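Local coordinates for protein endonuclease EndoMS (Thermococcus kodakarensis KOD1, PDB 5GKE) that cuts DNA at mismatched base pairs as a restriction-type endonuclease, gripping the duplex as a dimer with magnesium in its nuclease domain, at residues D172-V177 / G205-G210; Q192-V197 / E226-E231. The protein carries 1 engineered substitution. All blocks are in the same frame, centred on the assembly; numbering follows the deposited sequence.

Contact 1 of 2, residues D172-V177 / G205-G210; sequences DGNIVV and GDKVRG
Two neighbouring parallel strands of the beta-alpha-beta unit in the C-terminal, PD-(D/E)XK-type nuclease domain begin here: I175-V177 pairs with V208-G210, and helix 187-204 makes the crossover between them. The strand axes approach to 4.7 Å and are twisted against each other by 22°. Three backbone bonds join them. The I175 N to K207 O bond, at the entry, is bent, with 134° at the hydrogen; R209 N to I175 O is nearly straight at 173°, and V177 N to R209 O follows at 2.9 Å. The CA-H groups of V208 and V176 add contacts to I175 O and R209 O. On the sheet face next to helix 187-204, V177 CG2 lies 4.1 Å from V208 CG1, and both valines also touch L200 of that helix. The side chains of V176 and R209 lie side by side on the other face, V176 CG2 being 4.2 Å from R209 NH1. A bend at chi3 places NE of the arginine, which bridges to E231 of the next strand, while NH1 makes salt bridges with E147 and D170. Just ahead of the strands, N174 and K207 cross at about a right angle: N174 OD1 sits 3.3 Å from K207 CD, and N174 CB packs 3.1 Å from K207 O. The N174 amide is turned nearly perpendicular to the R209 guanidinium plane. Apolar branches thus meet under the helix, while on the other face three carboxylates should offset the positive charge of one arginine and fix it between E147, D170 and E231.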
loop_
_atom_site.group_PDB
_atom_site.type_symbol
_atom_site.label_atom_id
_atom_site.label_comp_id
_atom_site.label_asym_id
_atom_site.label_seq_id
_atom_site.Cartn_x
_atom_site.Cartn_y
_atom_site.Cartn_z
ATOM N N ASP A 172 -26.717 27.269 -13.660
ATOM C CA ASP A 172 -26.474 28.105 -14.828
ATOM C C ASP A 172 -26.330 27.274 -16.099
ATOM O O ASP A 172 -26.000 27.815 -17.155
ATOM C CB ASP A 172 -25.226 28.964 -14.626
ATOM C CG ASP A 172 -25.539 30.311 -14.004
ATOM O OD1 ASP A 172 -26.633 30.450 -13.412
ATOM O OD2 ASP A 172 -24.693 31.228 -14.103
ATOM N N GLY A 173 -26.532 25.962 -15.985
ATOM C CA GLY A 173 -26.460 25.055 -17.126
ATOM C C GLY A 173 -25.076 24.569 -17.566
ATOM O O GLY A 173 -24.937 23.937 -18.615
ATOM N N ASN A 174 -24.046 24.865 -16.779
ATOM C CA ASN A 174 -22.718 24.321 -17.038
ATOM C C ASN A 174 -22.613 22.850 -16.615
ATOM O O ASN A 174 -23.307 22.407 -15.705
ATOM C CB ASN A 174 -21.650 25.134 -16.304
ATOM C CG ASN A 174 -21.683 26.609 -16.660
ATOM O OD1 ASN A 174 -21.352 26.990 -17.784
ATOM N ND2 ASN A 174 -22.051 27.454 -15.690
ATOM N N ILE A 175 -21.756 22.096 -17.292
ATOM C CA ILE A 175 -21.354 20.781 -16.818
ATOM C C ILE A 175 -20.397 20.931 -15.617
ATOM O O ILE A 175 -19.487 21.772 -15.638
ATOM C CB ILE A 175 -20.644 19.971 -17.923
ATOM C CG1 ILE A 175 -21.503 19.873 -19.184
ATOM C CG2 ILE A 175 -20.273 18.589 -17.420
ATOM C CD1 ILE A 175 -22.839 19.323 -18.924
ATOM N N VAL A 176 -20.597 20.124 -14.575
ATOM C CA VAL A 176 -19.697 20.144 -13.420
ATOM C C VAL A 176 -19.004 18.793 -13.222
ATOM O O VAL A 176 -19.661 17.753 -13.138
ATOM C CB VAL A 176 -20.444 20.529 -12.126
ATOM C CG1 VAL A 176 -19.510 20.468 -10.931
ATOM C CG2 VAL A 176 -21.054 21.920 -12.257
ATOM N N VAL A 177 -17.672 18.819 -13.202
ATOM C CA VAL A 177 -16.869 17.710 -12.690
ATOM C C VAL A 177 -16.585 17.928 -11.229
ATOM O O VAL A 177 -16.127 19.008 -10.852
ATOM C CB VAL A 177 -15.503 17.584 -13.362
ATOM C CG1 VAL A 177 -14.982 16.170 -13.194
ATOM C CG2 VAL A 177 -15.579 17.958 -14.794
ATOM N N GLY A 205 -17.186 22.607 -24.714
ATOM C CA GLY A 205 -16.603 23.942 -24.756
ATOM C C GLY A 205 -16.469 24.586 -23.388
ATOM O O GLY A 205 -16.402 23.886 -22.386
ATOM N N ASP A 206 -16.488 25.918 -23.342
ATOM C CA ASP A 206 -16.213 26.690 -22.122
ATOM C C ASP A 206 -17.210 26.433 -20.974
ATOM O O ASP A 206 -17.031 26.925 -19.855
ATOM C CB ASP A 206 -16.183 28.182 -22.458
ATOM C CG ASP A 206 -15.799 29.048 -21.267
ATOM O OD1 ASP A 206 -14.911 28.634 -20.483
ATOM O OD2 ASP A 206 -16.392 30.138 -21.108
ATOM N N LYS A 207 -18.227 25.620 -21.240
ATOM C CA LYS A 207 -19.351 25.409 -20.323
ATOM C C LYS A 207 -19.078 24.381 -19.210
ATOM O O LYS A 207 -20.016 23.842 -18.624
ATOM C CB LYS A 207 -20.601 24.993 -21.107
ATOM C CG LYS A 207 -21.207 26.129 -21.936
ATOM C CD LYS A 207 -21.819 27.219 -21.048
ATOM C CE LYS A 207 -23.241 27.583 -21.473
ATOM N NZ LYS A 207 -24.149 27.881 -20.321
ATOM N N VAL A 208 -17.812 24.032 -19.005
ATOM C CA VAL A 208 -17.436 23.079 -17.965
ATOM C C VAL A 208 -16.769 23.740 -16.750
ATOM O O VAL A 208 -15.863 24.559 -16.891
ATOM C CB VAL A 208 -16.505 22.014 -18.540
ATOM C CG1 VAL A 208 -16.209 20.955 -17.507
ATOM C CG2 VAL A 208 -17.155 21.377 -19.759
ATOM N N ARG A 209 -17.251 23.395 -15.560
ATOM C CA ARG A 209 -16.608 23.776 -14.298
ATOM C C ARG A 209 -15.989 22.555 -13.618
ATOM O O ARG A 209 -16.606 21.490 -13.605
ATOM C CB ARG A 209 -17.607 24.410 -13.344
ATOM C CG ARG A 209 -18.113 25.769 -13.745
ATOM C CD ARG A 209 -19.330 26.119 -12.912
ATOM N NE ARG A 209 -19.011 26.239 -11.492
ATOM C CZ ARG A 209 -19.900 26.106 -10.516
ATOM N NH1 ARG A 209 -21.154 25.811 -10.816
ATOM N NH2 ARG A 209 -19.536 26.241 -9.240
ATOM N N GLY A 210 -14.745 22.673 -13.150
ATOM C CA GLY A 210 -14.176 21.688 -12.243
ATOM C C GLY A 210 -14.241 22.089 -10.783
ATOM O O GLY A 210 -13.951 23.235 -10.427
#

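Contact 2 of 2, residues Q192-V197 / E226-E231; sequences QLKSYV and EKEGLE. With nucleotides of chain C.
L230, K194 and L193 carry this contact between helix 187-204 and the turn that leads from helix 219-227 into strand 231-234. L230 reaches from the turn with CG anti to its carbonyl carbon (chi1 -71°) and splits its two methyls between neighbours on the helix. CD1 meets L193 tip to tip, 3.9 Å from L193 CG, and also lies 4.0 Å from K194 CA at the root of the lysine. The side chains of L230 and V197 slide past each other in opposite directions, with L230 CD2 4.0 Å from V197 CG2. K194 leaves the helix with CG anti to the backbone N (chi1 169°), and its stem crosses E228 obliquely: K194 CE stands 3.3 Å from E228 CD. The lysine's ammonium goes elsewhere, to salt bridges with E198 of its own chain and E198 of the second subunit, leaving K194 NZ 4.5 Å from E228 OE1. That oxygen instead receives K227 NZ at 2.9 Å on its anti lone pair. G229, with positive phi, ends helix 219-227 in a Schellman motif, just before L230 packs on helix 187-204. Away from L230, Y196 OH donates to OP1 of DA5 of chain C over 2.7 Å, and Q192 belongs to the magnesium site. Helix 187-204 thus packs L193 and V197 on L230 and offers Y196 to the DNA backbone. At the dimer interface, the carboxylates around K194 should offset its charge, which lies close to that of K194 of the second subunit.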
loop_
_atom_site.group_PDB
_atom_site.type_symbol
_atom_site.label_atom_id
_atom_site.label_comp_id
_atom_site.label_asym_id
_atom_site.label_seq_id
_atom_site.Cartn_x
_atom_site.Cartn_y
_atom_site.Cartn_z
ATOM N N GLN A 192 -5.787 15.171 -11.917
ATOM C CA GLN A 192 -6.969 14.397 -12.269
ATOM C C GLN A 192 -8.095 15.333 -12.738
ATOM O O GLN A 192 -8.582 15.225 -13.858
ATOM C CB GLN A 192 -7.440 13.573 -11.070
ATOM C CG GLN A 192 -7.111 12.089 -11.119
ATOM C CD GLN A 192 -7.556 11.367 -9.841
ATOM O OE1 GLN A 192 -8.671 10.811 -9.748
ATOM N NE2 GLN A 192 -6.693 11.388 -8.850
ATOM N N LEU A 193 -8.476 16.261 -11.864
ATOM C CA LEU A 193 -9.524 17.225 -12.135
ATOM C C LEU A 193 -9.295 18.015 -13.434
ATOM O O LEU A 193 -10.184 18.112 -14.258
ATOM C CB LEU A 193 -9.652 18.197 -10.958
ATOM C CG LEU A 193 -10.775 19.234 -11.108
ATOM C CD1 LEU A 193 -12.103 18.528 -11.367
ATOM C CD2 LEU A 193 -10.887 20.153 -9.883
ATOM N N LYS A 194 -8.108 18.587 -13.594
ATOM C CA LYS A 194 -7.780 19.360 -14.779
ATOM C C LYS A 194 -7.925 18.491 -16.017
ATOM O O LYS A 194 -8.489 18.903 -17.027
ATOM C CB LYS A 194 -6.353 19.921 -14.671
ATOM C CG LYS A 194 -5.768 20.528 -15.949
ATOM C CD LYS A 194 -4.479 21.285 -15.635
ATOM C CE LYS A 194 -3.927 22.042 -16.837
ATOM N NZ LYS A 194 -3.380 21.152 -17.878
ATOM N N SER A 195 -7.411 17.278 -15.921
ATOM C CA SER A 195 -7.491 16.332 -17.015
ATOM C C SER A 195 -8.944 16.059 -17.436
ATOM O O SER A 195 -9.253 15.975 -18.633
ATOM C CB SER A 195 -6.793 15.032 -16.618
ATOM O OG SER A 195 -6.675 14.151 -17.712
ATOM N N TYR A 196 -9.842 15.938 -16.464
ATOM C CA TYR A 196 -11.221 15.592 -16.797
ATOM C C TYR A 196 -11.915 16.788 -17.420
ATOM O O TYR A 196 -12.652 16.658 -18.396
ATOM C CB TYR A 196 -11.992 15.121 -15.569
ATOM C CG TYR A 196 -11.375 13.923 -14.900
ATOM C CD1 TYR A 196 -10.737 12.929 -15.649
ATOM C CD2 TYR A 196 -11.420 13.783 -13.508
ATOM C CE1 TYR A 196 -10.163 11.832 -15.031
ATOM C CE2 TYR A 196 -10.855 12.682 -12.877
ATOM C CZ TYR A 196 -10.225 11.721 -13.637
ATOM O OH TYR A 196 -9.666 10.645 -13.003
ATOM N N VAL A 197 -11.670 17.955 -16.840
ATOM C CA VAL A 197 -12.289 19.173 -17.310
ATOM C C VAL A 197 -11.923 19.428 -18.774
ATOM O O VAL A 197 -12.782 19.780 -19.578
ATOM C CB VAL A 197 -11.883 20.364 -16.452
ATOM C CG1 VAL A 197 -12.204 21.681 -17.170
ATOM C CG2 VAL A 197 -12.579 20.290 -15.108
ATOM N N GLU A 226 -5.857 27.215 -8.571
ATOM C CA GLU A 226 -6.133 28.605 -8.879
ATOM C C GLU A 226 -5.613 29.003 -10.245
ATOM O O GLU A 226 -6.315 29.644 -11.020
ATOM C CB GLU A 226 -5.529 29.498 -7.808
ATOM C CG GLU A 226 -6.236 29.376 -6.481
ATOM C CD GLU A 226 -5.522 30.118 -5.369
ATOM O OE1 GLU A 226 -4.337 30.477 -5.559
ATOM O OE2 GLU A 226 -6.149 30.342 -4.308
ATOM N N LYS A 227 -4.384 28.605 -10.543
ATOM C CA LYS A 227 -3.791 28.899 -11.834
ATOM C C LYS A 227 -4.705 28.431 -12.955
ATOM O O LYS A 227 -4.876 29.110 -13.944
ATOM C CB LYS A 227 -2.407 28.244 -11.952
ATOM C CG LYS A 227 -1.886 28.071 -13.392
ATOM C CD LYS A 227 -0.448 27.529 -13.409
ATOM C CE LYS A 227 -0.005 27.093 -14.811
ATOM N NZ LYS A 227 -0.718 25.871 -15.324
ATOM N N GLU A 228 -5.322 27.276 -12.790
ATOM C CA GLU A 228 -6.070 26.696 -13.893
ATOM C C GLU A 228 -7.527 27.123 -13.907
ATOM O O GLU A 228 -8.306 26.643 -14.720
ATOM C CB GLU A 228 -5.966 25.180 -13.846
ATOM C CG GLU A 228 -4.679 24.688 -14.453
ATOM C CD GLU A 228 -4.559 25.093 -15.897
ATOM O OE1 GLU A 228 -3.421 25.366 -16.339
ATOM O OE2 GLU A 228 -5.603 25.119 -16.593
ATOM N N GLY A 229 -7.884 28.031 -13.006
ATOM C CA GLY A 229 -9.259 28.473 -12.871
ATOM C C GLY A 229 -10.204 27.366 -12.433
ATOM O O GLY A 229 -11.293 27.224 -12.974
ATOM N N LEU A 230 -9.790 26.587 -11.440
ATOM C CA LEU A 230 -10.604 25.484 -10.945
ATOM C C LEU A 230 -11.056 25.826 -9.532
ATOM O O LEU A 230 -10.445 26.669 -8.881
ATOM C CB LEU A 230 -9.825 24.168 -10.990
ATOM C CG LEU A 230 -9.592 23.610 -12.396
ATOM C CD1 LEU A 230 -8.738 22.369 -12.367
ATOM C CD2 LEU A 230 -10.911 23.288 -13.035
ATOM N N GLU A 231 -12.158 25.236 -9.080
ATOM C CA GLU A 231 -12.722 25.631 -7.794
ATOM C C GLU A 231 -12.467 24.620 -6.678
ATOM O O GLU A 231 -11.971 23.526 -6.917
ATOM C CB GLU A 231 -14.219 25.858 -7.944
ATOM C CG GLU A 231 -14.581 26.906 -8.971
ATOM C CD GLU A 231 -16.052 26.857 -9.346
ATOM O OE1 GLU A 231 -16.348 26.648 -10.545
ATOM O OE2 GLU A 231 -16.905 27.024 -8.440
ATOM P P DA C 5 -8.324 7.240 -13.969
ATOM O OP1 DA C 5 -9.250 8.327 -14.356
ATOM O OP2 DA C 5 -6.866 7.298 -14.237
ATOM O "O5'" DA C 5 -8.548 6.999 -12.406
ATOM C "C5'" DA C 5 -9.864 6.929 -11.896
ATOM C "C4'" DA C 5 -9.846 6.516 -10.442
ATOM O "O4'" DA C 5 -9.391 5.139 -10.331
ATOM C "C3'" DA C 5 -8.919 7.352 -9.552
ATOM O "O3'" DA C 5 -9.614 7.707 -8.361
ATOM C "C2'" DA C 5 -7.747 6.404 -9.290
ATOM C "C1'" DA C 5 -8.445 5.061 -9.299
ATOM N N9 DA C 5 -7.540 3.944 -9.538
ATOM C C8 DA C 5 -6.516 3.885 -10.442
ATOM N N7 DA C 5 -5.848 2.755 -10.412
ATOM C C5 DA C 5 -6.471 2.028 -9.406
ATOM C C6 DA C 5 -6.237 0.743 -8.869
ATOM N N6 DA C 5 -5.271 -0.075 -9.301
ATOM N N1 DA C 5 -7.038 0.328 -7.872
ATOM C C2 DA C 5 -8.008 1.142 -7.438
ATOM N N3 DA C 5 -8.326 2.364 -7.858
ATOM C C4 DA C 5 -7.511 2.751 -8.855
ATOM P P DC C 6 -8.881 8.386 -7.096
ATOM O OP1 DC C 6 -9.623 9.630 -6.791
ATOM O OP2 DC C 6 -7.414 8.448 -7.259
ATOM O "O5'" DC C 6 -9.229 7.360 -5.928
ATOM C "C5'" DC C 6 -10.591 7.051 -5.673
ATOM C "C4'" DC C 6 -10.721 5.977 -4.617
ATOM O "O4'" DC C 6 -9.945 4.817 -4.999
ATOM C "C3'" DC C 6 -10.225 6.363 -3.233
ATOM O "O3'" DC C 6 -11.001 5.674 -2.270
ATOM C "C2'" DC C 6 -8.783 5.867 -3.256
ATOM C "C1'" DC C 6 -8.947 4.569 -4.029
ATOM N N1 DC C 6 -7.718 4.098 -4.744
ATOM C C2 DC C 6 -7.203 2.830 -4.467
ATOM O O2 DC C 6 -7.750 2.135 -3.605
ATOM N N3 DC C 6 -6.108 2.401 -5.140
ATOM C C4 DC C 6 -5.543 3.188 -6.069
ATOM N N4 DC C 6 -4.461 2.726 -6.709
ATOM C C5 DC C 6 -6.060 4.482 -6.372
ATOM C C6 DC C 6 -7.142 4.890 -5.698
#

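Overall arrangement
Helix 187-204 supplies one side of contact 2, and the four segments of contacts 1 and 2 alternate along the chain within the nuclease domain; the two centres lie 12 Å apart. They meet directly at the next strand of the sheet: R209 NE lies 2.9 Å from E231 OE1, G210 O probably accepts a hydrogen bond from E231 N, and G210 CA packs 3.7 Å from L230 CD2. V177 and L193, one from each contact, have side chains about 8 Å from the bound magnesium, whose site includes E179 and Q192. Contact 1 stays about 10 Å from the nucleic acid at the nearest atoms, whereas segment 192-197 reaches it.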